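Local coordinates for protein aminopeptidase (Aneurinibacillus sp., PDB 2EK9) that probably acts as a zinc-dependent aminopeptidase of the M28 family, removing residues from the N-terminal ends of peptides, at residues A[220-225]-A[263-268]. Sequence-based numbering, arbitrary orientation.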
ATOM      1  N   ASN A 220     -11.357 -16.435 -22.909  1.00 22.04           N
ATOM      2  CA  ASN A 220     -11.261 -16.956 -21.555  1.00 22.76           C
ATOM      3  C   ASN A 220     -10.311 -16.063 -20.763  1.00 21.22           C
ATOM      4  O   ASN A 220      -9.799 -16.459 -19.716  1.00 21.25           O
ATOM      5  CB  ASN A 220     -10.751 -18.402 -21.554  1.00 24.42           C
ATOM      6  CG  ASN A 220      -9.402 -18.546 -22.221  1.00 28.13           C
ATOM      7  OD1 ASN A 220      -8.541 -17.674 -22.106  1.00 33.88           O
ATOM      8  ND2 ASN A 220      -9.201 -19.666 -22.911  1.00 34.03           N
ATOM      9  N   ASP A 221     -10.082 -14.857 -21.278  1.00 19.43           N
ATOM     10  CA  ASP A 221      -9.201 -13.893 -20.627  1.00 18.17           C
ATOM     11  C   ASP A 221      -9.848 -13.266 -19.401  1.00 16.65           C
ATOM     12  O   ASP A 221     -11.070 -13.163 -19.311  1.00 17.11           O
ATOM     13  CB  ASP A 221      -8.818 -12.761 -21.588  1.00 17.70           C
ATOM     14  CG  ASP A 221      -7.931 -13.222 -22.724  1.00 18.91           C
ATOM     15  OD1 ASP A 221      -7.379 -14.338 -22.650  1.00 20.53           O
ATOM     16  OD2 ASP A 221      -7.777 -12.450 -23.691  1.00 19.68           O
ATOM     17  N   ILE A 222      -9.010 -12.836 -18.466  1.00 15.66           N
ATOM     18  CA  ILE A 222      -9.464 -12.188 -17.244  1.00 14.39           C
ATOM     19  C   ILE A 222      -8.643 -10.920 -17.008  1.00 13.91           C
ATOM     20  O   ILE A 222      -7.429 -10.895 -17.242  1.00 13.07           O
ATOM     21  CB  ILE A 222      -9.264 -13.096 -16.002  1.00 14.24           C
ATOM     22  CG1 ILE A 222     -10.089 -14.376 -16.127  1.00 14.60           C
ATOM     23  CG2 ILE A 222      -9.649 -12.339 -14.738  1.00 13.42           C
ATOM     24  CD1 ILE A 222      -9.799 -15.386 -15.018  1.00 13.15           C
ATOM     25  N   ILE A 223      -9.314  -9.864 -16.561  1.00 13.13           N
ATOM     26  CA  ILE A 223      -8.637  -8.619 -16.229  1.00 13.77           C
ATOM     27  C   ILE A 223      -9.110  -8.202 -14.839  1.00 12.95           C
ATOM     28  O   ILE A 223     -10.301  -8.248 -14.549  1.00 12.81           O
ATOM     29  CB  ILE A 223      -8.954  -7.479 -17.222  1.00 13.97           C
ATOM     30  CG1 ILE A 223      -8.223  -7.718 -18.547  1.00 15.12           C
ATOM     31  CG2 ILE A 223      -8.548  -6.142 -16.610  1.00 14.92           C
ATOM     32  CD1 ILE A 223      -8.326  -6.557 -19.535  1.00 14.31           C
ATOM     33  N   ILE A 224      -8.164  -7.810 -13.990  1.00 13.14           N
ATOM     34  CA  ILE A 224      -8.464  -7.382 -12.627  1.00 13.56           C
ATOM     35  C   ILE A 224      -8.233  -5.882 -12.494  1.00 12.83           C
ATOM     36  O   ILE A 224      -7.213  -5.357 -12.949  1.00 11.54           O
ATOM     37  CB  ILE A 224      -7.542  -8.086 -11.587  1.00 13.52           C
ATOM     38  CG1 ILE A 224      -7.715  -9.609 -11.650  1.00 16.89           C
ATOM     39  CG2 ILE A 224      -7.856  -7.573 -10.175  1.00 11.26           C
ATOM     40  CD1 ILE A 224      -8.994 -10.111 -11.044  1.00 28.12           C
ATOM     41  N   ILE A 225      -9.201  -5.198 -11.888  1.00 12.37           N
ATOM     42  CA  ILE A 225      -9.108  -3.765 -11.636  1.00 12.05           C
ATOM     43  C   ILE A 225      -9.281  -3.641 -10.130  1.00 12.12           C
ATOM     44  O   ILE A 225     -10.330  -4.015  -9.582  1.00 12.57           O
ATOM     45  CB  ILE A 225     -10.236  -2.955 -12.322  1.00 11.44           C
ATOM     46  CG1 ILE A 225     -10.213  -3.164 -13.841  1.00 14.53           C
ATOM     47  CG2 ILE A 225     -10.065  -1.475 -12.010  1.00 12.58           C
ATOM     48  CD1 ILE A 225     -10.901  -4.436 -14.308  1.00 15.55           C
ATOM     49  N   GLU A 263     -13.625 -11.495 -19.078  1.00 14.88           N
ATOM     50  CA  GLU A 263     -14.113 -11.457 -17.707  1.00 15.38           C
ATOM     51  C   GLU A 263     -13.431 -10.317 -16.957  1.00 14.93           C
ATOM     52  O   GLU A 263     -12.214 -10.175 -17.002  1.00 14.28           O
ATOM     53  CB  GLU A 263     -13.826 -12.791 -17.002  1.00 14.98           C
ATOM     54  CG  GLU A 263     -14.346 -12.867 -15.570  1.00 17.16           C
ATOM     55  CD  GLU A 263     -14.133 -14.236 -14.937  1.00 16.90           C
ATOM     56  OE1 GLU A 263     -14.390 -15.249 -15.615  1.00 19.75           O
ATOM     57  OE2 GLU A 263     -13.718 -14.299 -13.758  1.00 19.46           O
ATOM     58  N   LEU A 264     -14.223  -9.503 -16.271  1.00 15.24           N
ATOM     59  CA  LEU A 264     -13.678  -8.382 -15.520  1.00 15.06           C
ATOM     60  C   LEU A 264     -13.967  -8.554 -14.035  1.00 15.55           C
ATOM     61  O   LEU A 264     -15.105  -8.809 -13.641  1.00 15.43           O
ATOM     62  CB  LEU A 264     -14.290  -7.064 -16.016  1.00 15.28           C
ATOM     63  CG  LEU A 264     -14.069  -6.702 -17.489  1.00 14.11           C
ATOM     64  CD1 LEU A 264     -14.733  -5.362 -17.781  1.00 17.74           C
ATOM     65  CD2 LEU A 264     -12.578  -6.635 -17.795  1.00 15.67           C
ATOM     66  N   ARG A 265     -12.929  -8.428 -13.215  1.00 15.07           N
ATOM     67  CA  ARG A 265     -13.095  -8.552 -11.776  1.00 14.70           C
ATOM     68  C   ARG A 265     -12.694  -7.239 -11.125  1.00 15.33           C
ATOM     69  O   ARG A 265     -11.522  -6.859 -11.146  1.00 14.91           O
ATOM     70  CB  ARG A 265     -12.224  -9.687 -11.233  1.00 15.00           C
ATOM     71  CG  ARG A 265     -12.490 -11.022 -11.895  1.00 14.79           C
ATOM     72  CD  ARG A 265     -11.686 -12.136 -11.259  1.00 13.49           C
ATOM     73  NE  ARG A 265     -12.015 -13.425 -11.855  1.00 15.08           N
ATOM     74  CZ  ARG A 265     -11.509 -14.586 -11.455  1.00 16.61           C
ATOM     75  NH1 ARG A 265     -10.636 -14.629 -10.450  1.00 12.43           N
ATOM     76  NH2 ARG A 265     -11.888 -15.708 -12.051  1.00 14.01           N
ATOM     77  N   PHE A 266     -13.681  -6.544 -10.567  1.00 14.39           N
ATOM     78  CA  PHE A 266     -13.468  -5.271  -9.891  1.00 14.44           C
ATOM     79  C   PHE A 266     -13.333  -5.600  -8.407  1.00 13.45           C
ATOM     80  O   PHE A 266     -14.244  -6.164  -7.794  1.00 12.62           O
ATOM     81  CB  PHE A 266     -14.659  -4.344 -10.158  1.00 13.71           C
ATOM     82  CG  PHE A 266     -14.815  -3.959 -11.610  1.00 15.26           C
ATOM     83  CD1 PHE A 266     -14.145  -2.856 -12.131  1.00 13.93           C
ATOM     84  CD2 PHE A 266     -15.609  -4.723 -12.465  1.00 15.41           C
ATOM     85  CE1 PHE A 266     -14.261  -2.518 -13.484  1.00 14.17           C
ATOM     86  CE2 PHE A 266     -15.732  -4.398 -13.815  1.00 12.57           C
ATOM     87  CZ  PHE A 266     -15.057  -3.294 -14.326  1.00 14.16           C
ATOM     88  N   ILE A 267     -12.192  -5.243  -7.830  1.00 13.23           N
ATOM     89  CA  ILE A 267     -11.919  -5.573  -6.443  1.00 12.97           C
ATOM     90  C   ILE A 267     -11.400  -4.444  -5.560  1.00 12.22           C
ATOM     91  O   ILE A 267     -10.583  -3.628  -5.992  1.00 11.04           O
ATOM     92  CB  ILE A 267     -10.871  -6.716  -6.379  1.00 13.44           C
ATOM     93  CG1 ILE A 267     -11.315  -7.878  -7.266  1.00 12.04           C
ATOM     94  CG2 ILE A 267     -10.668  -7.180  -4.933  1.00 13.26           C
ATOM     95  CD1 ILE A 267     -10.299  -8.990  -7.367  1.00 15.84           C
ATOM     96  N   THR A 268     -11.890  -4.399  -4.323  1.00 11.96           N
ATOM     97  CA  THR A 268     -11.386  -3.430  -3.357  1.00 11.20           C
ATOM     98  C   THR A 268     -10.805  -4.306  -2.252  1.00 11.19           C
ATOM     99  O   THR A 268     -11.498  -5.154  -1.673  1.00 11.22           O
ATOM    100  CB  THR A 268     -12.476  -2.467  -2.805  1.00 11.84           C
ATOM    101  OG1 THR A 268     -13.459  -3.191  -2.060  1.00 12.07           O
ATOM    102  CG2 THR A 268     -13.140  -1.715  -3.952  1.00  9.80           C
TER
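Ile-224 and Ile-222 line one side of the Arg-265 chain, the first at its stem, the second nearer its head, on one face of two adjoining parallel strands. In Ile-224, CG1 sits beside the backbone N and the second torsion (chi2 -74°) folds CD1 back against the stem, 3.3 Å from CB of Arg-265, a tight fit. Ile-222 instead extends CD1, which lies over one face of the guanidinium, 3.6 Å from Arg-265 NH2.

The arginine chain is stretched from CG to NE and turns its head side-on to Glu-263, two residues earlier. NE and NH2 both donate to the single oxygen OE2, NE at 2.7 Å, with OE2 within 3° of the guanidinium plane. Glu-290 takes a second salt bridge from NH2 and Tyr-282 a hydrogen bond from NH1. Cutting Arg-265 back to alanine is likely to leave the carboxylates of Glu-263 and Glu-290 without their mate and to open a gap beside Ile-222 and Ile-224.

On the opposite face, Ile-225 runs alongside Phe-266, its CD1 over the ring and 4.0 Å from CE1, while Leu-264 CD2 packs on Ile-223 CB; helix 382-400 backs this layer.

Five backbone bonds fix the register. Four are fairly straight, as in Ile-225 N to Arg-265 O (2.9 Å); the first, Glu-263 N to Asp-221 O, is more bent (138°).

Strand 222-228, helix 238-255 and strand 263-269 form a beta-alpha-beta unit of the M28 catalytic domain, with zinc ligand His-228 farther along the first strand. Chemically, the face of Ile-223, Leu-264, Ile-225 and Phe-266 meets through apolar groups, whereas the other buries an arginine shared by two carboxylates, whose charges it probably offsets in part.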